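Local coordinates for protein flavoredoxin (Desulfovibrio vulgaris str. 'Miyazaki F', PDB 2D5M) that binds flavin mononucleotide and probably serves as a small dimeric electron-transfer flavoprotein of the flavin reductase-like family, at residues A[116-121]-A[136-141]; A[63-68]-A[104-109]; A[71-76]-A[158-163]. One frame throughout, in Å; residues are numbered along the deposited sequence.

How the interactions relate
All three contacts draw on one antiparallel beta sheet and are chiefly interior, yet each uses it differently. Interaction 1, the largest by buried area, pairs strands 116-126 and 133-144 through an antiparallel backbone ladder interrupted by a classic bulge; apolar side chains line one face, charged ones the other, and only its Lys121 end is exposed. Interaction 2 adjoins it on strand 65-70, the next strand: a loop packs by small apolar groups and one hydroxyl, with a partly exposed salt bridge and waters at its rim. Interaction 3, about 22 Å from interaction 2 between centres, joins two connecting segments by buried valine packing and a partly exposed bidentate ion pair. Interactions 1 and 3 both touch the second subunit.

Interaction 1 (A[116-121]-A[136-141]); sequences MAIELK and GEIMDV
Lys121 and Glu137 both carry CG anti to the backbone N (chi1 174° and 178°), and they run side by side in the same direction. The bend at chi3 (65°) turns lysine CE toward the glutamate, and NZ beyond it lies 3.3 Å from Glu137 OE1, a salt bridge whose hydrogen bond is weak. The backbones of this hairpin, strands 116-126 and 133-144, form an antiparallel ladder. Lys121 and Glu137 are a hydrogen-bonded pair joined in both directions, Glu137 N giving to Lys121 O at 2.8 Å. Glu119 N likewise donates to Asp140 O at 2.9 Å, but Glu119 O receives Met139 N at 2.8 Å. Met139 and Asp140 thus both face Glu119, a classic beta bulge that shifts the register by one residue. From the bulge, Met139 SD packs on Lys121 CB.

The face bearing Ile118, Leu120, Ile138 and Val141 is apolar. Ile118 CG2 meets Ile138 CG2 at 3.8 Å, the two side chains crossing obliquely, and Leu120 CD2 reaches Ile138 CG1 at 3.9 Å. Met116, extended beyond CG, touches Val141 CG1 with CE at 3.8 Å. Glu119 OE1 accepts from the backbone N of His105, and Asp140 OD1 bonds Ser4 OG of the second subunit. Glu119 OE2 and Asp140 OD2 lie 4.6 Å apart; Lys142 NZ forms salt bridges with both, which would be expected to offset the repulsion between these buried carboxylates.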
ATOM      1  N   MET A 116     -13.169   3.600   9.692  1.00  7.57           N
ATOM      2  CA  MET A 116     -12.098   2.761  10.234  1.00  7.17           C
ATOM      3  C   MET A 116     -10.953   3.662  10.723  1.00  7.17           C
ATOM      4  O   MET A 116     -10.543   4.592  10.041  1.00  7.41           O
ATOM      5  CB  MET A 116     -11.595   1.822   9.170  1.00  9.08           C
ATOM      6  CG  MET A 116     -10.475   0.901   9.536  1.00 10.61           C
ATOM      7  SD  MET A 116     -10.423  -0.321   8.191  1.00 15.42           S
ATOM      8  CE  MET A 116      -9.114  -1.287   8.825  1.00 20.22           C
ATOM      9  N   ALA A 117     -10.419   3.325  11.891  1.00  6.56           N
ATOM     10  CA  ALA A 117      -9.327   4.068  12.488  1.00  7.46           C
ATOM     11  C   ALA A 117      -8.368   3.053  13.165  1.00  7.13           C
ATOM     12  O   ALA A 117      -8.793   2.059  13.720  1.00 10.28           O
ATOM     13  CB  ALA A 117      -9.829   5.079  13.484  1.00 10.61           C
ATOM     14  N   ILE A 118      -7.096   3.360  13.071  1.00  6.03           N
ATOM     15  CA  ILE A 118      -6.026   2.534  13.606  1.00  6.13           C
ATOM     16  C   ILE A 118      -5.208   3.390  14.564  1.00  5.81           C
ATOM     17  O   ILE A 118      -4.843   4.527  14.208  1.00  5.85           O
ATOM     18  CB  ILE A 118      -5.133   2.014  12.438  1.00  6.55           C
ATOM     19  CG1 ILE A 118      -5.945   1.355  11.348  1.00  7.10           C
ATOM     20  CG2 ILE A 118      -4.061   1.106  13.015  1.00  6.83           C
ATOM     21  CD1 ILE A 118      -5.140   1.004  10.110  1.00  8.45           C
ATOM     22  N   GLU A 119      -4.944   2.892  15.758  1.00  6.17           N
ATOM     23  CA  GLU A 119      -4.138   3.569  16.751  1.00  6.08           C
ATOM     24  C   GLU A 119      -2.735   2.994  16.767  1.00  6.09           C
ATOM     25  O   GLU A 119      -2.594   1.764  16.915  1.00  6.80           O
ATOM     26  CB  GLU A 119      -4.778   3.411  18.152  1.00  6.99           C
ATOM     27  CG  GLU A 119      -6.160   4.003  18.257  1.00  8.04           C
ATOM     28  CD  GLU A 119      -6.605   4.260  19.680  1.00  9.09           C
ATOM     29  OE1 GLU A 119      -5.690   4.546  20.521  1.00 13.19           O
ATOM     30  OE2 GLU A 119      -7.835   4.241  19.913  1.00  9.61           O
ATOM     31  N   LEU A 120      -1.733   3.844  16.615  1.00  5.93           N
ATOM     32  CA  LEU A 120      -0.348   3.382  16.512  1.00  5.97           C
ATOM     33  C   LEU A 120       0.577   4.079  17.511  1.00  6.07           C
ATOM     34  O   LEU A 120       0.512   5.269  17.786  1.00  6.51           O
ATOM     35  CB  LEU A 120       0.214   3.578  15.094  1.00  6.68           C
ATOM     36  CG  LEU A 120      -0.617   2.898  14.002  1.00  6.73           C
ATOM     37  CD1 LEU A 120      -1.552   3.894  13.292  1.00  7.65           C
ATOM     38  CD2 LEU A 120       0.253   2.176  12.970  1.00  7.39           C
ATOM     39  N   LYS A 121       1.501   3.250  18.038  1.00  6.56           N
ATOM     40  CA  LYS A 121       2.612   3.681  18.878  1.00  6.80           C
ATOM     41  C   LYS A 121       3.861   3.714  18.049  1.00  6.44           C
ATOM     42  O   LYS A 121       4.209   2.708  17.393  1.00  7.53           O
ATOM     43  CB  LYS A 121       2.801   2.718  20.047  1.00  9.06           C
ATOM     44  CG  LYS A 121       3.996   2.911  20.952  1.00 14.94           C
ATOM     45  CD  LYS A 121       4.151   1.848  22.032  1.00 23.12           C
ATOM     46  CE  LYS A 121       4.431   0.464  21.473  1.00 25.18           C
ATOM     47  NZ  LYS A 121       4.999  -0.556  22.368  1.00 46.70           N
ATOM     48  N   GLY A 136       4.942   2.483  12.987  1.00  6.15           N
ATOM     49  CA  GLY A 136       4.021   2.424  14.100  1.00  6.17           C
ATOM     50  C   GLY A 136       3.556   1.014  14.364  1.00  5.92           C
ATOM     51  O   GLY A 136       3.218   0.282  13.447  1.00  6.63           O
ATOM     52  N   GLU A 137       3.549   0.656  15.639  1.00  6.51           N
ATOM     53  CA  GLU A 137       2.941  -0.593  16.088  1.00  6.51           C
ATOM     54  C   GLU A 137       1.442  -0.351  16.206  1.00  6.01           C
ATOM     55  O   GLU A 137       0.999   0.577  16.870  1.00  6.74           O
ATOM     56  CB  GLU A 137       3.493  -1.036  17.428  1.00  7.27           C
ATOM     57  CG  GLU A 137       2.851  -2.293  17.949  1.00  7.81           C
ATOM     58  CD  GLU A 137       3.457  -2.867  19.217  1.00  9.85           C
ATOM     59  OE1 GLU A 137       4.556  -2.404  19.628  1.00 12.79           O
ATOM     60  OE2 GLU A 137       2.814  -3.786  19.807  1.00 10.98           O
ATOM     61  N   ILE A 138       0.650  -1.205  15.593  1.00  6.33           N
ATOM     62  CA  ILE A 138      -0.794  -1.159  15.678  1.00  6.65           C
ATOM     63  C   ILE A 138      -1.241  -1.661  17.042  1.00  6.47           C
ATOM     64  O   ILE A 138      -1.019  -2.813  17.404  1.00  7.25           O
ATOM     65  CB  ILE A 138      -1.441  -2.042  14.573  1.00  6.42           C
ATOM     66  CG1 ILE A 138      -1.057  -1.541  13.185  1.00  6.65           C
ATOM     67  CG2 ILE A 138      -2.930  -2.121  14.748  1.00  7.63           C
ATOM     68  CD1 ILE A 138      -1.454  -2.478  12.029  1.00  8.85           C
ATOM     69  N   MET A 139      -1.866  -0.756  17.799  1.00  6.73           N
ATOM     70  CA  MET A 139      -2.370  -1.043  19.127  1.00  7.25           C
ATOM     71  C   MET A 139      -3.830  -1.417  19.101  1.00  8.13           C
ATOM     72  O   MET A 139      -4.308  -2.151  20.004  1.00  9.17           O
ATOM     73  CB  MET A 139      -2.098   0.145  20.083  1.00  8.08           C
ATOM     74  CG  MET A 139      -0.679   0.629  20.085  1.00  8.65           C
ATOM     75  SD  MET A 139       0.601  -0.633  20.296  1.00 10.81           S
ATOM     76  CE  MET A 139       0.272  -1.115  21.971  1.00 12.35           C
ATOM     77  N   ASP A 140      -4.597  -0.905  18.130  1.00  7.57           N
ATOM     78  CA  ASP A 140      -6.015  -1.200  17.994  1.00  7.89           C
ATOM     79  C   ASP A 140      -6.455  -0.788  16.629  1.00  6.84           C
ATOM     80  O   ASP A 140      -5.977   0.184  16.056  1.00  8.11           O
ATOM     81  CB  ASP A 140      -6.849  -0.425  19.035  1.00  8.51           C
ATOM     82  CG  ASP A 140      -8.254  -0.941  19.207  1.00 10.78           C
ATOM     83  OD1 ASP A 140      -8.500  -2.146  18.981  1.00 12.06           O
ATOM     84  OD2 ASP A 140      -9.144  -0.168  19.604  1.00 14.01           O
ATOM     85  N   VAL A 141      -7.390  -1.532  16.081  1.00  8.13           N
ATOM     86  CA  VAL A 141      -8.119  -1.189  14.862  1.00  7.65           C
ATOM     87  C   VAL A 141      -9.610  -1.105  15.228  1.00  7.94           C
ATOM     88  O   VAL A 141     -10.172  -2.057  15.773  1.00 10.15           O
ATOM     89  CB  VAL A 141      -7.886  -2.259  13.789  1.00  8.59           C
ATOM     90  CG1 VAL A 141      -8.725  -1.896  12.551  1.00 10.50           C
ATOM     91  CG2 VAL A 141      -6.411  -2.444  13.476  1.00  9.00           C
TER

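Interaction 2 (A[63-68]-A[104-109]); sequences RGAFTI and EHVDAP
Arg63 NH1 donates to Asp107 OD2 at 2.8 Å, a salt bridge at one end of this contact. The oxygen lies in the guanidinium plane, at its edge, and is met on its syn side; the carboxylate plane is turned 84° from the guanidinium, and only NH1 makes a hydrogen bond to Asp107. At the other end Thr67 OG1, between its backbone N and carbonyl carbon (chi1 66°), donates to Pro109 O at 2.6 Å from 29° off the carbonyl plane, while CG2 packs by Ala108 CB. Between these polar ends the packing uses small groups: Ala65 CB rests 4.0 Å from Val106 CB, and Ala108 CB lies 3.6 Å from Phe66 CA.

In the next shell, one water donates to both Arg63 O and Asp107 OD2, giving that oxygen a second donor. Another donates to Ala65 O and to Asp107 O, the latter at 2.8 Å, joining the backbones where no direct bond does so. Asp107 is the centre of an inverse gamma turn, closed by a weak bond from Ala108 N to Val106 O. Farther out, Arg63 NH2 donates to Asp23 O. The contact lays the loop between strands 100-102 and 109-111 against the end of helix 55-63 and the start of strand 65-70, with Tyr22 of strand 14-22 touching Asp107 and Pro109, and Met139 of strand 133-144 touching Val106.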
ATOM      1  N   ARG A  63       5.401  13.212  20.276  1.00  9.39           N
ATOM      2  CA  ARG A  63       4.480  12.409  21.061  1.00 10.20           C
ATOM      3  C   ARG A  63       4.636  10.921  20.919  1.00  9.39           C
ATOM      4  O   ARG A  63       4.133  10.135  21.734  1.00 10.59           O
ATOM      5  CB  ARG A  63       3.037  12.770  20.727  1.00 13.16           C
ATOM      6  CG  ARG A  63       2.750  14.133  21.448  1.00 16.06           C
ATOM      7  CD  ARG A  63       1.270  14.405  21.357  1.00 11.66           C
ATOM      8  NE  ARG A  63       1.016  15.747  21.810  1.00 10.22           N
ATOM      9  CZ  ARG A  63       0.654  16.098  23.014  1.00 11.04           C
ATOM     10  NH1 ARG A  63       0.497  15.212  23.988  1.00 16.25           N
ATOM     11  NH2 ARG A  63       0.486  17.380  23.258  1.00 13.48           N
ATOM     12  N   GLY A  64       5.340  10.483  19.856  1.00  8.65           N
ATOM     13  CA  GLY A  64       5.554   9.024  19.700  1.00  9.94           C
ATOM     14  C   GLY A  64       4.301   8.246  19.438  1.00  7.52           C
ATOM     15  O   GLY A  64       4.235   7.064  19.790  1.00  8.68           O
ATOM     16  N   ALA A  65       3.305   8.849  18.818  1.00  7.12           N
ATOM     17  CA  ALA A  65       2.012   8.241  18.619  1.00  6.97           C
ATOM     18  C   ALA A  65       1.320   8.922  17.440  1.00  6.33           C
ATOM     19  O   ALA A  65       1.489  10.119  17.234  1.00  6.91           O
ATOM     20  CB  ALA A  65       1.138   8.441  19.857  1.00  8.99           C
ATOM     21  N   PHE A  66       0.519   8.139  16.708  1.00  6.08           N
ATOM     22  CA  PHE A  66      -0.264   8.680  15.631  1.00  5.87           C
ATOM     23  C   PHE A  66      -1.402   7.687  15.357  1.00  5.29           C
ATOM     24  O   PHE A  66      -1.353   6.535  15.782  1.00  6.23           O
ATOM     25  CB  PHE A  66       0.546   8.929  14.365  1.00  6.21           C
ATOM     26  CG  PHE A  66       1.273   7.740  13.756  1.00  5.93           C
ATOM     27  CD1 PHE A  66       0.685   7.053  12.680  1.00  6.20           C
ATOM     28  CD2 PHE A  66       2.508   7.340  14.180  1.00  7.84           C
ATOM     29  CE1 PHE A  66       1.376   6.017  12.062  1.00  7.04           C
ATOM     30  CE2 PHE A  66       3.170   6.252  13.599  1.00  8.74           C
ATOM     31  CZ  PHE A  66       2.611   5.588  12.526  1.00  7.54           C
ATOM     32  N   THR A  67      -2.415   8.162  14.656  1.00  5.32           N
ATOM     33  CA  THR A  67      -3.462   7.309  14.178  1.00  5.24           C
ATOM     34  C   THR A  67      -3.458   7.312  12.643  1.00  4.87           C
ATOM     35  O   THR A  67      -2.880   8.190  12.032  1.00  5.33           O
ATOM     36  CB  THR A  67      -4.862   7.761  14.656  1.00  5.38           C
ATOM     37  OG1 THR A  67      -5.123   9.007  14.040  1.00  6.19           O
ATOM     38  CG2 THR A  67      -4.920   7.834  16.157  1.00  6.30           C
ATOM     39  N   ILE A  68      -4.139   6.314  12.065  1.00  4.77           N
ATOM     40  CA  ILE A  68      -4.496   6.283  10.663  1.00  5.36           C
ATOM     41  C   ILE A  68      -6.003   6.136  10.600  1.00  5.20           C
ATOM     42  O   ILE A  68      -6.553   5.170  11.084  1.00  5.77           O
ATOM     43  CB  ILE A  68      -3.750   5.174   9.922  1.00  5.45           C
ATOM     44  CG1 ILE A  68      -2.264   5.547   9.785  1.00  5.84           C
ATOM     45  CG2 ILE A  68      -4.419   4.887   8.553  1.00  6.53           C
ATOM     46  CD1 ILE A  68      -1.372   4.427   9.322  1.00  6.66           C
ATOM     47  N   GLU A 104      -7.922   5.736  22.312  1.00  8.56           N
ATOM     48  CA  GLU A 104      -8.111   5.050  23.597  1.00  9.77           C
ATOM     49  C   GLU A 104      -6.820   4.474  24.110  1.00  9.77           C
ATOM     50  O   GLU A 104      -6.712   4.238  25.335  1.00 12.29           O
ATOM     51  CB  GLU A 104      -9.211   3.979  23.435  1.00 11.79           C
ATOM     52  CG  GLU A 104     -10.570   4.656  23.168  1.00 16.69           C
ATOM     53  CD  GLU A 104     -11.664   3.613  22.954  1.00 19.19           C
ATOM     54  OE1 GLU A 104     -11.324   2.580  22.274  1.00 28.44           O
ATOM     55  OE2 GLU A 104     -12.815   3.730  23.447  1.00 25.06           O
ATOM     56  N   HIS A 105      -5.872   4.171  23.221  1.00  8.39           N
ATOM     57  CA  HIS A 105      -4.658   3.470  23.541  1.00  8.42           C
ATOM     58  C   HIS A 105      -3.400   4.311  23.315  1.00  8.47           C
ATOM     59  O   HIS A 105      -2.342   3.974  23.838  1.00 11.01           O
ATOM     60  CB  HIS A 105      -4.547   2.173  22.718  1.00 10.01           C
ATOM     61  CG  HIS A 105      -5.715   1.271  22.910  1.00 10.59           C
ATOM     62  ND1 HIS A 105      -5.810   0.357  23.916  1.00 13.66           N
ATOM     63  CD2 HIS A 105      -6.887   1.215  22.189  1.00 13.35           C
ATOM     64  CE1 HIS A 105      -7.000  -0.229  23.775  1.00 16.00           C
ATOM     65  NE2 HIS A 105      -7.670   0.261  22.760  1.00 15.66           N
ATOM     66  N   VAL A 106      -3.489   5.347  22.487  1.00  7.71           N
ATOM     67  CA  VAL A 106      -2.299   6.148  22.086  1.00  7.96           C
ATOM     68  C   VAL A 106      -2.689   7.629  22.141  1.00  7.59           C
ATOM     69  O   VAL A 106      -3.862   7.973  22.017  1.00  7.59           O
ATOM     70  CB  VAL A 106      -1.710   5.778  20.720  1.00  8.49           C
ATOM     71  CG1 VAL A 106      -1.528   4.255  20.579  1.00  9.47           C
ATOM     72  CG2 VAL A 106      -2.581   6.289  19.580  1.00  8.91           C
ATOM     73  N   ASP A 107      -1.628   8.414  22.275  1.00  7.93           N
ATOM     74  CA  ASP A 107      -1.737   9.879  22.423  1.00  8.66           C
ATOM     75  C   ASP A 107      -1.863  10.599  21.085  1.00  7.31           C
ATOM     76  O   ASP A 107      -0.935  11.312  20.634  1.00  7.75           O
ATOM     77  CB  ASP A 107      -0.525  10.377  23.182  1.00  9.57           C
ATOM     78  CG  ASP A 107      -0.643  11.833  23.572  1.00 12.61           C
ATOM     79  OD1 ASP A 107      -1.782  12.369  23.593  1.00 14.39           O
ATOM     80  OD2 ASP A 107       0.426  12.413  23.885  1.00 15.53           O
ATOM     81  N   ALA A 108      -2.997  10.413  20.405  1.00  6.67           N
ATOM     82  CA  ALA A 108      -3.284  10.965  19.074  1.00  6.08           C
ATOM     83  C   ALA A 108      -4.771  10.897  18.823  1.00  6.04           C
ATOM     84  O   ALA A 108      -5.432   9.959  19.291  1.00  6.99           O
ATOM     85  CB  ALA A 108      -2.536  10.223  17.985  1.00  6.52           C
ATOM     86  N   PRO A 109      -5.308  11.822  18.040  1.00  5.82           N
ATOM     87  CA  PRO A 109      -6.713  11.777  17.651  1.00  6.31           C
ATOM     88  C   PRO A 109      -6.916  10.972  16.356  1.00  5.91           C
ATOM     89  O   PRO A 109      -5.986  10.952  15.530  1.00  5.89           O
ATOM     90  CB  PRO A 109      -7.054  13.227  17.375  1.00  6.54           C
ATOM     91  CG  PRO A 109      -5.763  13.750  16.759  1.00  6.81           C
ATOM     92  CD  PRO A 109      -4.652  12.983  17.461  1.00  6.15           C
TER
HETATM   93  O   HOH W   1       2.791  11.113  24.057  1.00 17.07           O
HETATM   94  O   HOH W   2       0.097  12.532  18.320  1.00  7.50           O

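Interaction 3 (A[71-76]-A[158-163]); sequences PSRAYV and KVDPVI
Ser72 and Pro161 lie where the two backbones pack most tightly. Ser72 CA comes to 3.1 Å from Asp160 O, and Pro161 CA to 3.3 Å from Pro71 O, both CA-H...O contacts; Ser72 CB sits 3.4 Å from Val159 O. Val162 N donates only weakly to Pro71 O. The valine contacts are wider: Val162 CG2 lies 4.1 Å from Pro71 CG and Val162 CG1 4.2 Å from Val76 CG2, each pair crossing at about a right angle.

Asp160, the first residue past helix 156-159, has positive phi; the chain then runs through Pro161 into strand 162-165. Across from Pro161, Ser72 precedes the 3-10 turn 73-74 that leads from strand 65-70 to helix 76-82, so the contact ties together two connections of the FMN-binding split barrel of the flavin reductase-like family.

By contrast the ion pair is partly exposed. Arg73 takes Asp160 side-on, NE donating to Asp160 OD1 at 2.8 Å and NH2 to Asp160 OD2 at 2.9 Å. Both bonds are nearly straight, and the two planes lie 21° apart, nearly coplanar. Arg73 N adds a weak bond to OD1. Arg73 NH1 also forms a salt bridge with Glu176 OE1 of the second subunit.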
ATOM      1  N   PRO A  71     -10.569   7.083   4.995  1.00  7.11           N
ATOM      2  CA  PRO A  71     -11.805   7.770   4.545  1.00  7.91           C
ATOM      3  C   PRO A  71     -12.630   6.801   3.676  1.00  8.08           C
ATOM      4  O   PRO A  71     -12.093   6.002   2.902  1.00  9.01           O
ATOM      5  CB  PRO A  71     -11.309   8.908   3.694  1.00  9.19           C
ATOM      6  CG  PRO A  71      -9.990   8.416   3.186  1.00  9.43           C
ATOM      7  CD  PRO A  71      -9.380   7.550   4.296  1.00  9.14           C
ATOM      8  N   SER A  72     -13.927   6.957   3.717  1.00  8.46           N
ATOM      9  CA  SER A  72     -14.889   6.427   2.773  1.00  8.24           C
ATOM     10  C   SER A  72     -15.049   7.460   1.658  1.00  8.37           C
ATOM     11  O   SER A  72     -14.562   8.602   1.744  1.00  8.76           O
ATOM     12  CB  SER A  72     -16.220   6.123   3.387  1.00 10.73           C
ATOM     13  OG  SER A  72     -16.736   7.286   3.958  1.00 14.48           O
ATOM     14  N   ARG A  73     -15.725   7.062   0.582  1.00  9.24           N
ATOM     15  CA  ARG A  73     -15.774   7.950  -0.566  1.00  9.35           C
ATOM     16  C   ARG A  73     -16.448   9.271  -0.235  1.00  8.42           C
ATOM     17  O   ARG A  73     -16.118  10.269  -0.879  1.00  9.31           O
ATOM     18  CB  ARG A  73     -16.498   7.258  -1.731  1.00 10.81           C
ATOM     19  CG  ARG A  73     -18.019   7.295  -1.662  1.00 10.71           C
ATOM     20  CD  ARG A  73     -18.630   6.616  -2.875  1.00 11.55           C
ATOM     21  NE  ARG A  73     -18.300   5.229  -2.938  1.00 10.86           N
ATOM     22  CZ  ARG A  73     -18.415   4.427  -4.006  1.00 10.88           C
ATOM     23  NH1 ARG A  73     -18.856   4.916  -5.156  1.00 13.84           N
ATOM     24  NH2 ARG A  73     -18.069   3.144  -3.858  1.00 11.88           N
ATOM     25  N   ALA A  74     -17.361   9.321   0.732  1.00  9.68           N
ATOM     26  CA  ALA A  74     -17.978  10.609   1.071  1.00 10.57           C
ATOM     27  C   ALA A  74     -17.007  11.668   1.554  1.00  9.03           C
ATOM     28  O   ALA A  74     -17.337  12.856   1.555  1.00 10.52           O
ATOM     29  CB  ALA A  74     -19.054  10.338   2.154  1.00 16.99           C
ATOM     30  N   TYR A  75     -15.842  11.221   2.017  1.00  7.43           N
ATOM     31  CA  TYR A  75     -14.862  12.098   2.624  1.00  7.02           C
ATOM     32  C   TYR A  75     -13.607  12.245   1.735  1.00  6.90           C
ATOM     33  O   TYR A  75     -12.566  12.697   2.236  1.00  7.05           O
ATOM     34  CB  TYR A  75     -14.491  11.600   4.033  1.00  7.60           C
ATOM     35  CG  TYR A  75     -15.682  11.693   4.949  1.00  7.60           C
ATOM     36  CD1 TYR A  75     -16.081  12.944   5.444  1.00  9.14           C
ATOM     37  CD2 TYR A  75     -16.440  10.572   5.270  1.00  8.73           C
ATOM     38  CE1 TYR A  75     -17.182  13.051   6.283  1.00  9.94           C
ATOM     39  CE2 TYR A  75     -17.535  10.723   6.105  1.00  9.85           C
ATOM     40  CZ  TYR A  75     -17.897  11.928   6.573  1.00  9.54           C
ATOM     41  OH  TYR A  75     -19.004  12.075   7.403  1.00 12.58           O
ATOM     42  N   VAL A  76     -13.713  11.926   0.470  1.00  7.24           N
ATOM     43  CA  VAL A  76     -12.581  12.059  -0.427  1.00  6.79           C
ATOM     44  C   VAL A  76     -12.116  13.524  -0.540  1.00  6.88           C
ATOM     45  O   VAL A  76     -10.906  13.774  -0.541  1.00  6.71           O
ATOM     46  CB  VAL A  76     -12.866  11.443  -1.823  1.00  8.28           C
ATOM     47  CG1 VAL A  76     -13.913  12.199  -2.619  1.00  8.95           C
ATOM     48  CG2 VAL A  76     -11.539  11.326  -2.603  1.00  9.61           C
ATOM     49  N   LYS A 158     -18.383  -1.979   2.562  1.00 10.19           N
ATOM     50  CA  LYS A 158     -19.073  -1.101   3.491  1.00 10.80           C
ATOM     51  C   LYS A 158     -18.141  -0.044   4.041  1.00  9.74           C
ATOM     52  O   LYS A 158     -18.515   1.151   4.144  1.00 11.11           O
ATOM     53  CB  LYS A 158     -19.705  -1.906   4.640  1.00 12.30           C
ATOM     54  CG  LYS A 158     -20.875  -2.769   4.137  1.00 17.65           C
ATOM     55  CD  LYS A 158     -21.426  -3.638   5.246  1.00 20.99           C
ATOM     56  CE  LYS A 158     -22.793  -4.238   4.954  1.00 29.40           C
ATOM     57  NZ  LYS A 158     -23.348  -4.764   6.251  1.00 47.52           N
ATOM     58  N   VAL A 159     -16.904  -0.428   4.388  1.00  9.33           N
ATOM     59  CA  VAL A 159     -15.891   0.572   4.733  1.00  9.12           C
ATOM     60  C   VAL A 159     -15.736   1.592   3.601  1.00  8.38           C
ATOM     61  O   VAL A 159     -15.671   2.820   3.807  1.00 10.58           O
ATOM     62  CB  VAL A 159     -14.558  -0.088   5.098  1.00  9.22           C
ATOM     63  CG1 VAL A 159     -13.485   0.947   5.342  1.00  9.38           C
ATOM     64  CG2 VAL A 159     -14.728  -0.956   6.339  1.00 10.01           C
ATOM     65  N   ASP A 160     -15.653   1.062   2.390  1.00  8.25           N
ATOM     66  CA  ASP A 160     -15.602   1.844   1.180  1.00  8.17           C
ATOM     67  C   ASP A 160     -14.394   2.784   1.135  1.00  7.69           C
ATOM     68  O   ASP A 160     -14.518   3.987   0.869  1.00  8.25           O
ATOM     69  CB  ASP A 160     -16.912   2.641   1.034  1.00  8.82           C
ATOM     70  CG  ASP A 160     -17.070   3.269  -0.301  1.00 10.07           C
ATOM     71  OD1 ASP A 160     -17.572   4.433  -0.380  1.00 12.63           O
ATOM     72  OD2 ASP A 160     -16.734   2.607  -1.322  1.00 11.24           O
ATOM     73  N   PRO A 161     -13.205   2.237   1.323  1.00  8.30           N
ATOM     74  CA  PRO A 161     -11.992   3.067   1.400  1.00  8.48           C
ATOM     75  C   PRO A 161     -11.565   3.641   0.049  1.00  8.46           C
ATOM     76  O   PRO A 161     -11.891   3.126  -1.018  1.00 10.73           O
ATOM     77  CB  PRO A 161     -10.938   2.046   1.865  1.00  8.88           C
ATOM     78  CG  PRO A 161     -11.377   0.752   1.251  1.00  8.68           C
ATOM     79  CD  PRO A 161     -12.880   0.789   1.343  1.00  8.43           C
ATOM     80  N   VAL A 162     -10.826   4.733   0.108  1.00  9.72           N
ATOM     81  CA  VAL A 162     -10.325   5.383  -1.091  1.00  9.61           C
ATOM     82  C   VAL A 162      -8.965   4.823  -1.466  1.00  8.91           C
ATOM     83  O   VAL A 162      -8.089   4.606  -0.622  1.00 11.04           O
ATOM     84  CB  VAL A 162     -10.243   6.895  -0.885  1.00  9.06           C
ATOM     85  CG1 VAL A 162      -9.672   7.653  -2.057  1.00 11.51           C
ATOM     86  CG2 VAL A 162     -11.576   7.522  -0.517  1.00 11.15           C
ATOM     87  N   ILE A 163      -8.755   4.657  -2.750  1.00  7.79           N
ATOM     88  CA  ILE A 163      -7.530   4.282  -3.375  1.00  8.40           C
ATOM     89  C   ILE A 163      -6.904   5.480  -4.084  1.00  7.10           C
ATOM     90  O   ILE A 163      -7.616   6.190  -4.792  1.00  7.66           O
ATOM     91  CB  ILE A 163      -7.696   3.138  -4.451  1.00 11.79           C
ATOM     92  CG1 ILE A 163      -8.289   1.885  -3.779  1.00 16.01           C
ATOM     93  CG2 ILE A 163      -6.496   2.790  -5.216  1.00 11.95           C
ATOM     94  CD1 ILE A 163      -8.926   1.035  -4.859  1.00 22.08           C
TER